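DUF5348 domain-containing protein (Ruminococcus gnavus, PDB 3NRL) is of unknown function but folds as a small all-beta domain of the DUF5348 family, with two copies packed together in its assembly. Local coordinates at residues G7-Y18 and R21-H32. Sequence-based numbering, arbitrary orientation.
Sequences GTLFYDTETGRY and RFDLESFYGGLH. With SO4 (sulfate ion), chain C.
The guanidinium of R17 and the ring of H32 stand nearly perpendicular, planes 85° apart, and ND1 of H32 sits over the centre of the guanidinium face, 3.3 Å from R17 CZ. With its chain extended from CG to NE, R17 carries the guanidinium past the carbonyl of L31, to which NH1 gives a weak hydrogen bond. The guanidinium edge holds a sulfate, likely a crystallisation additive, through two nearly straight bonds, R17 NH1 to sulfate O1 (2.7 Å) and R17 NH2 to sulfate O2 (2.6 Å); C33 N also binds this ion. A leucine in place of R17 would probably leave the sulfate without its two-pronged grip and H32 without the flat group its ring edge abuts.

Next to this site, L31 N donates to Y18 O in a nearly straight bond of 3.0 Å, and one water links Y18 N to L31 O. CD1 of L31 presses against CD1 of L9 at 3.4 Å, closer than two methyl groups normally come. Further along, the F10 and F27 rings meet rim to rim, planes at 77°, with F10 CE2 3.7 Å from F27 CD1. CG of F10 sits between the backbone N and the carbonyl carbon, which brings the ring edge to R21 N.

T8 and R21 form an antiparallel hydrogen-bonded pair, R21 N reaching T8 O at 2.9 Å. Their side chains lie side by side; R21, bent at chi3, turns NH1 back to the carbonyl O of D23, and T8 OG1 is hydrogen-bonded to G68 O of the second subunit. F22 and D23 both face S26, whose O accepts from both their backbone nitrogens: a classic beta bulge in the second of two consecutive antiparallel beta hairpins.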
ATOM      1  N   GLY A   7       6.914  -6.432  -2.474  1.00 21.26           N
ATOM      2  CA  GLY A   7       6.177  -5.824  -1.382  1.00 22.37           C
ATOM      3  C   GLY A   7       5.268  -4.715  -1.874  1.00 22.19           C
ATOM      4  O   GLY A   7       5.100  -4.518  -3.077  1.00 17.42           O
ATOM      5  N   THR A   8       4.683  -3.984  -0.938  1.00 19.26           N
ATOM      6  CA  THR A   8       3.788  -2.891  -1.280  1.00 13.91           C
ATOM      7  C   THR A   8       4.316  -1.604  -0.675  1.00 16.53           C
ATOM      8  O   THR A   8       4.733  -1.576   0.484  1.00 17.31           O
ATOM      9  CB  THR A   8       2.378  -3.149  -0.742  1.00 20.79           C
ATOM     10  OG1 THR A   8       2.447  -3.373   0.670  1.00 42.83           O
ATOM     11  CG2 THR A   8       1.780  -4.365  -1.404  1.00 16.22           C
ATOM     12  N   LEU A   9       4.295  -0.546  -1.475  1.00 18.30           N
ATOM     13  CA  LEU A   9       4.781   0.768  -1.071  1.00 13.98           C
ATOM     14  C   LEU A   9       3.691   1.560  -0.354  1.00 17.26           C
ATOM     15  O   LEU A   9       2.535   1.587  -0.793  1.00 17.99           O
ATOM     16  CB  LEU A   9       5.258   1.526  -2.320  1.00 12.31           C
ATOM     17  CG  LEU A   9       6.006   2.850  -2.169  1.00 20.17           C
ATOM     18  CD1 LEU A   9       7.356   2.626  -1.484  1.00 17.74           C
ATOM     19  CD2 LEU A   9       6.205   3.464  -3.544  1.00 15.01           C
ATOM     20  N   PHE A  10       4.052   2.200   0.758  1.00 17.95           N
ATOM     21  CA  PHE A  10       3.086   2.982   1.521  1.00 19.39           C
ATOM     22  C   PHE A  10       3.771   4.084   2.323  1.00 15.84           C
ATOM     23  O   PHE A  10       4.969   4.009   2.610  1.00 21.90           O
ATOM     24  CB  PHE A  10       2.280   2.062   2.453  1.00 21.21           C
ATOM     25  CG  PHE A  10       3.025   1.641   3.689  1.00 22.79           C
ATOM     26  CD1 PHE A  10       2.968   2.413   4.849  1.00 23.98           C
ATOM     27  CD2 PHE A  10       3.802   0.486   3.690  1.00 23.79           C
ATOM     28  CE1 PHE A  10       3.676   2.042   5.994  1.00 28.95           C
ATOM     29  CE2 PHE A  10       4.515   0.105   4.828  1.00 30.76           C
ATOM     30  CZ  PHE A  10       4.452   0.884   5.981  1.00 21.55           C
ATOM     31  N   TYR A  11       3.012   5.112   2.677  1.00 26.51           N
ATOM     32  CA  TYR A  11       3.567   6.225   3.439  1.00 26.31           C
ATOM     33  C   TYR A  11       3.363   6.021   4.935  1.00 27.15           C
ATOM     34  O   TYR A  11       2.253   5.743   5.390  1.00 27.86           O
ATOM     35  CB  TYR A  11       2.920   7.547   3.012  1.00 35.02           C
ATOM     36  CG  TYR A  11       3.519   8.757   3.698  1.00 31.45           C
ATOM     37  CD1 TYR A  11       4.851   9.117   3.482  1.00 31.49           C
ATOM     38  CD2 TYR A  11       2.762   9.528   4.584  1.00 39.96           C
ATOM     39  CE1 TYR A  11       5.418  10.217   4.134  1.00 31.77           C
ATOM     40  CE2 TYR A  11       3.316  10.628   5.238  1.00 37.81           C
ATOM     41  CZ  TYR A  11       4.643  10.966   5.009  1.00 43.78           C
ATOM     42  OH  TYR A  11       5.196  12.046   5.656  1.00 48.21           O
ATOM     43  N   ASP A  12       4.443   6.163   5.695  1.00 31.64           N
ATOM     44  CA  ASP A  12       4.383   6.001   7.142  1.00 34.24           C
ATOM     45  C   ASP A  12       4.291   7.368   7.817  1.00 38.54           C
ATOM     46  O   ASP A  12       5.221   8.164   7.736  1.00 39.93           O
ATOM     47  CB  ASP A  12       5.625   5.269   7.641  1.00 30.02           C
ATOM     48  CG  ASP A  12       5.554   4.957   9.122  1.00 40.28           C
ATOM     49  OD1 ASP A  12       5.352   5.896   9.917  1.00 38.86           O
ATOM     50  OD2 ASP A  12       5.697   3.774   9.489  1.00 45.93           O
ATOM     51  N   THR A  13       3.175   7.631   8.487  1.00 45.16           N
ATOM     52  CA  THR A  13       2.970   8.910   9.159  1.00 53.87           C
ATOM     53  C   THR A  13       4.025   9.264  10.208  1.00 58.43           C
ATOM     54  O   THR A  13       4.657  10.315  10.118  1.00 63.60           O
ATOM     55  CB  THR A  13       1.581   8.968   9.819  1.00 55.10           C
ATOM     56  OG1 THR A  13       0.572   8.860   8.807  1.00 50.59           O
ATOM     57  CG2 THR A  13       1.400  10.284  10.568  1.00 58.35           C
ATOM     58  N   GLU A  14       4.211   8.400  11.203  1.00 66.55           N
ATOM     59  CA  GLU A  14       5.198   8.662  12.252  1.00 71.20           C
ATOM     60  C   GLU A  14       6.633   8.474  11.778  1.00 71.39           C
ATOM     61  O   GLU A  14       7.468   7.910  12.482  1.00 75.48           O
ATOM     62  CB  GLU A  14       4.933   7.783  13.477  1.00 74.25           C
ATOM     63  CG  GLU A  14       4.117   8.482  14.553  1.00 80.27           C
ATOM     64  CD  GLU A  14       4.767   9.775  15.021  1.00 84.82           C
ATOM     65  OE1 GLU A  14       5.884   9.716  15.580  1.00 85.79           O
ATOM     66  OE2 GLU A  14       4.165  10.851  14.823  1.00 88.32           O
ATOM     67  N   THR A  15       6.892   8.971  10.574  1.00 67.60           N
ATOM     68  CA  THR A  15       8.188   8.927   9.903  1.00 64.95           C
ATOM     69  C   THR A  15       7.876   9.363   8.484  1.00 61.26           C
ATOM     70  O   THR A  15       7.545   8.531   7.643  1.00 65.48           O
ATOM     71  CB  THR A  15       8.801   7.504   9.849  1.00 65.43           C
ATOM     72  OG1 THR A  15       7.755   6.532   9.765  1.00 66.87           O
ATOM     73  CG2 THR A  15       9.673   7.238  11.065  1.00 64.70           C
ATOM     74  N   GLY A  16       7.964  10.668   8.237  1.00 54.33           N
ATOM     75  CA  GLY A  16       7.671  11.220   6.924  1.00 52.27           C
ATOM     76  C   GLY A  16       8.361  10.542   5.757  1.00 44.83           C
ATOM     77  O   GLY A  16       8.824  11.206   4.831  1.00 51.06           O
ATOM     78  N   ARG A  17       8.416   9.217   5.798  1.00 41.94           N
ATOM     79  CA  ARG A  17       9.045   8.429   4.755  1.00 35.85           C
ATOM     80  C   ARG A  17       8.099   7.360   4.236  1.00 35.66           C
ATOM     81  O   ARG A  17       7.148   6.958   4.914  1.00 29.60           O
ATOM     82  CB  ARG A  17      10.290   7.721   5.290  1.00 38.58           C
ATOM     83  CG  ARG A  17      11.385   8.622   5.809  1.00 47.86           C
ATOM     84  CD  ARG A  17      12.501   7.777   6.405  1.00 44.56           C
ATOM     85  NE  ARG A  17      13.638   8.581   6.836  1.00 49.78           N
ATOM     86  CZ  ARG A  17      14.453   9.225   6.008  1.00 53.74           C
ATOM     87  NH1 ARG A  17      14.259   9.161   4.699  1.00 42.82           N
ATOM     88  NH2 ARG A  17      15.463   9.932   6.491  1.00 53.79           N
ATOM     89  N   TYR A  18       8.375   6.905   3.022  1.00 33.20           N
ATOM     90  CA  TYR A  18       7.602   5.837   2.418  1.00 30.25           C
ATOM     91  C   TYR A  18       8.293   4.572   2.894  1.00 26.15           C
ATOM     92  O   TYR A  18       9.482   4.594   3.221  1.00 26.85           O
ATOM     93  CB  TYR A  18       7.642   5.940   0.889  1.00 22.61           C
ATOM     94  CG  TYR A  18       6.478   6.727   0.340  1.00 27.48           C
ATOM     95  CD1 TYR A  18       5.240   6.117   0.126  1.00 18.75           C
ATOM     96  CD2 TYR A  18       6.578   8.101   0.133  1.00 22.13           C
ATOM     97  CE1 TYR A  18       4.131   6.859  -0.273  1.00 23.78           C
ATOM     98  CE2 TYR A  18       5.479   8.850  -0.261  1.00 22.87           C
ATOM     99  CZ  TYR A  18       4.260   8.227  -0.461  1.00 24.82           C
ATOM    100  OH  TYR A  18       3.171   8.976  -0.838  1.00 26.16           O
ATOM    101  N   ARG A  21       6.053  -2.889   2.727  1.00 21.59           N
ATOM    102  CA  ARG A  21       5.581  -4.014   3.514  1.00 23.63           C
ATOM    103  C   ARG A  21       5.787  -5.275   2.682  1.00 26.38           C
ATOM    104  O   ARG A  21       5.185  -5.426   1.615  1.00 23.98           O
ATOM    105  CB  ARG A  21       4.100  -3.868   3.846  1.00 27.87           C
ATOM    106  CG  ARG A  21       3.537  -5.120   4.497  1.00 36.84           C
ATOM    107  CD  ARG A  21       2.064  -5.290   4.192  1.00 47.42           C
ATOM    108  NE  ARG A  21       1.222  -4.478   5.059  1.00 49.71           N
ATOM    109  CZ  ARG A  21       1.177  -4.614   6.380  1.00 41.78           C
ATOM    110  NH1 ARG A  21       1.937  -5.528   6.967  1.00 23.22           N
ATOM    111  NH2 ARG A  21       0.363  -3.853   7.105  1.00 20.49           N
ATOM    112  N   PHE A  22       6.636  -6.175   3.170  1.00 27.76           N
ATOM    113  CA  PHE A  22       6.919  -7.416   2.461  1.00 26.98           C
ATOM    114  C   PHE A  22       6.029  -8.556   2.935  1.00 32.26           C
ATOM    115  O   PHE A  22       5.613  -9.403   2.146  1.00 33.82           O
ATOM    116  CB  PHE A  22       8.380  -7.823   2.663  1.00 36.06           C
ATOM    117  CG  PHE A  22       9.365  -6.885   2.035  1.00 25.01           C
ATOM    118  CD1 PHE A  22       9.397  -6.706   0.657  1.00 30.30           C
ATOM    119  CD2 PHE A  22      10.279  -6.194   2.820  1.00 26.59           C
ATOM    120  CE1 PHE A  22      10.326  -5.852   0.069  1.00 30.44           C
ATOM    121  CE2 PHE A  22      11.213  -5.336   2.243  1.00 30.25           C
ATOM    122  CZ  PHE A  22      11.236  -5.165   0.865  1.00 29.06           C
ATOM    123  N   ASP A  23       5.743  -8.571   4.229  1.00 27.10           N
ATOM    124  CA  ASP A  23       4.925  -9.624   4.810  1.00 38.14           C
ATOM    125  C   ASP A  23       3.960  -9.005   5.809  1.00 36.48           C
ATOM    126  O   ASP A  23       4.020  -7.806   6.078  1.00 32.81           O
ATOM    127  CB  ASP A  23       5.826 -10.641   5.518  1.00 40.29           C
ATOM    128  CG  ASP A  23       5.376 -12.067   5.305  1.00 58.02           C
ATOM    129  OD1 ASP A  23       4.199 -12.370   5.592  1.00 63.91           O
ATOM    130  OD2 ASP A  23       6.205 -12.887   4.854  1.00 62.39           O
ATOM    131  N   LEU A  24       3.076  -9.826   6.362  1.00 33.23           N
ATOM    132  CA  LEU A  24       2.104  -9.349   7.333  1.00 36.12           C
ATOM    133  C   LEU A  24       2.791  -8.531   8.431  1.00 40.52           C
ATOM    134  O   LEU A  24       2.257  -7.520   8.889  1.00 36.95           O
ATOM    135  CB  LEU A  24       1.357 -10.539   7.944  1.00 36.18           C
ATOM    136  CG  LEU A  24       0.120 -10.235   8.789  1.00 40.66           C
ATOM    137  CD1 LEU A  24      -0.858  -9.392   7.988  1.00 39.01           C
ATOM    138  CD2 LEU A  24      -0.532 -11.542   9.222  1.00 44.39           C
ATOM    139  N   GLU A  25       3.980  -8.961   8.838  1.00 39.33           N
ATOM    140  CA  GLU A  25       4.730  -8.257   9.875  1.00 46.16           C
ATOM    141  C   GLU A  25       6.209  -8.104   9.531  1.00 45.48           C
ATOM    142  O   GLU A  25       7.077  -8.245  10.391  1.00 45.96           O
ATOM    143  CB  GLU A  25       4.588  -8.979  11.217  1.00 53.29           C
ATOM    144  CG  GLU A  25       3.259  -8.736  11.913  1.00 61.82           C
ATOM    145  CD  GLU A  25       3.003  -7.261  12.173  1.00 70.20           C
ATOM    146  OE1 GLU A  25       3.879  -6.597  12.770  1.00 75.39           O
ATOM    147  OE2 GLU A  25       1.923  -6.765  11.785  1.00 66.49           O
ATOM    148  N   SER A  26       6.487  -7.810   8.267  1.00 38.77           N
ATOM    149  CA  SER A  26       7.856  -7.626   7.798  1.00 31.59           C
ATOM    150  C   SER A  26       7.898  -6.362   6.949  1.00 37.46           C
ATOM    151  O   SER A  26       7.285  -6.309   5.882  1.00 26.09           O
ATOM    152  CB  SER A  26       8.288  -8.833   6.967  1.00 29.07           C
ATOM    153  OG  SER A  26       9.584  -8.640   6.428  1.00 42.45           O
ATOM    154  N   PHE A  27       8.622  -5.352   7.430  1.00 31.10           N
ATOM    155  CA  PHE A  27       8.733  -4.071   6.739  1.00 32.90           C
ATOM    156  C   PHE A  27      10.186  -3.744   6.405  1.00 38.05           C
ATOM    157  O   PHE A  27      11.104  -4.230   7.065  1.00 42.08           O
ATOM    158  CB  PHE A  27       8.153  -2.964   7.624  1.00 34.91           C
ATOM    159  CG  PHE A  27       6.697  -3.150   7.952  1.00 36.79           C
ATOM    160  CD1 PHE A  27       5.717  -2.467   7.240  1.00 27.89           C
ATOM    161  CD2 PHE A  27       6.302  -4.019   8.965  1.00 32.56           C
ATOM    162  CE1 PHE A  27       4.367  -2.642   7.528  1.00 29.67           C
ATOM    163  CE2 PHE A  27       4.951  -4.204   9.261  1.00 30.86           C
ATOM    164  CZ  PHE A  27       3.980  -3.513   8.541  1.00 31.21           C
ATOM    165  N   TYR A  28      10.393  -2.918   5.384  1.00 32.44           N
ATOM    166  CA  TYR A  28      11.745  -2.539   4.979  1.00 31.31           C
ATOM    167  C   TYR A  28      12.402  -1.647   6.034  1.00 34.71           C
ATOM    168  O   TYR A  28      13.607  -1.733   6.266  1.00 37.95           O
ATOM    169  CB  TYR A  28      11.715  -1.814   3.628  1.00 28.86           C
ATOM    170  CG  TYR A  28      13.083  -1.418   3.122  1.00 34.44           C
ATOM    171  CD1 TYR A  28      14.016  -2.384   2.750  1.00 41.23           C
ATOM    172  CD2 TYR A  28      13.455  -0.078   3.039  1.00 30.72           C
ATOM    173  CE1 TYR A  28      15.288  -2.025   2.311  1.00 49.35           C
ATOM    174  CE2 TYR A  28      14.725   0.291   2.601  1.00 38.96           C
ATOM    175  CZ  TYR A  28      15.634  -0.686   2.240  1.00 39.12           C
ATOM    176  OH  TYR A  28      16.896  -0.333   1.826  1.00 38.14           O
ATOM    177  N   GLY A  29      11.609  -0.787   6.667  1.00 36.21           N
ATOM    178  CA  GLY A  29      12.148   0.083   7.698  1.00 42.20           C
ATOM    179  C   GLY A  29      12.220   1.549   7.323  1.00 43.72           C
ATOM    180  O   GLY A  29      12.548   2.393   8.158  1.00 45.08           O
ATOM    181  N   GLY A  30      11.916   1.861   6.069  1.00 44.59           N
ATOM    182  CA  GLY A  30      11.957   3.243   5.631  1.00 37.88           C
ATOM    183  C   GLY A  30      12.920   3.484   4.488  1.00 33.92           C
ATOM    184  O   GLY A  30      14.112   3.197   4.595  1.00 35.24           O
ATOM    185  N   LEU A  31      12.393   4.016   3.391  1.00 31.04           N
ATOM    186  CA  LEU A  31      13.183   4.323   2.205  1.00 28.60           C
ATOM    187  C   LEU A  31      13.860   5.685   2.329  1.00 25.23           C
ATOM    188  O   LEU A  31      13.242   6.653   2.758  1.00 24.44           O
ATOM    189  CB  LEU A  31      12.283   4.332   0.973  1.00 23.72           C
ATOM    190  CG  LEU A  31      11.625   3.003   0.608  1.00 20.06           C
ATOM    191  CD1 LEU A  31      10.574   3.235  -0.475  1.00 27.53           C
ATOM    192  CD2 LEU A  31      12.678   2.031   0.129  1.00 20.47           C
ATOM    193  N   HIS A  32      15.128   5.756   1.943  1.00 32.91           N
ATOM    194  CA  HIS A  32      15.876   7.008   2.003  1.00 37.53           C
ATOM    195  C   HIS A  32      16.074   7.530   0.585  1.00 32.01           C
ATOM    196  O   HIS A  32      16.043   6.750  -0.373  1.00 33.61           O
ATOM    197  CB  HIS A  32      17.234   6.774   2.661  1.00 39.60           C
ATOM    198  CG  HIS A  32      17.144   6.184   4.033  1.00 52.56           C
ATOM    199  ND1 HIS A  32      16.463   6.796   5.062  1.00 59.32           N
ATOM    200  CD2 HIS A  32      17.642   5.032   4.542  1.00 59.69           C
ATOM    201  CE1 HIS A  32      16.544   6.046   6.147  1.00 64.07           C
ATOM    202  NE2 HIS A  32      17.254   4.971   5.858  1.00 68.62           N
TER
HETATM  203  S   SO4 C  82      17.110  11.144   3.483  1.00 50.97           S
HETATM  204  O1  SO4 C  82      16.025  10.281   2.986  1.00 52.68           O
HETATM  205  O2  SO4 C  82      16.870  11.473   4.897  1.00 54.13           O
HETATM  206  O3  SO4 C  82      18.399  10.437   3.349  1.00 51.71           O
HETATM  207  O4  SO4 C  82      17.144  12.389   2.693  1.00 54.44           O
HETATM  208  O   HOH W   1      10.769   7.260   2.032  1.00 46.33           O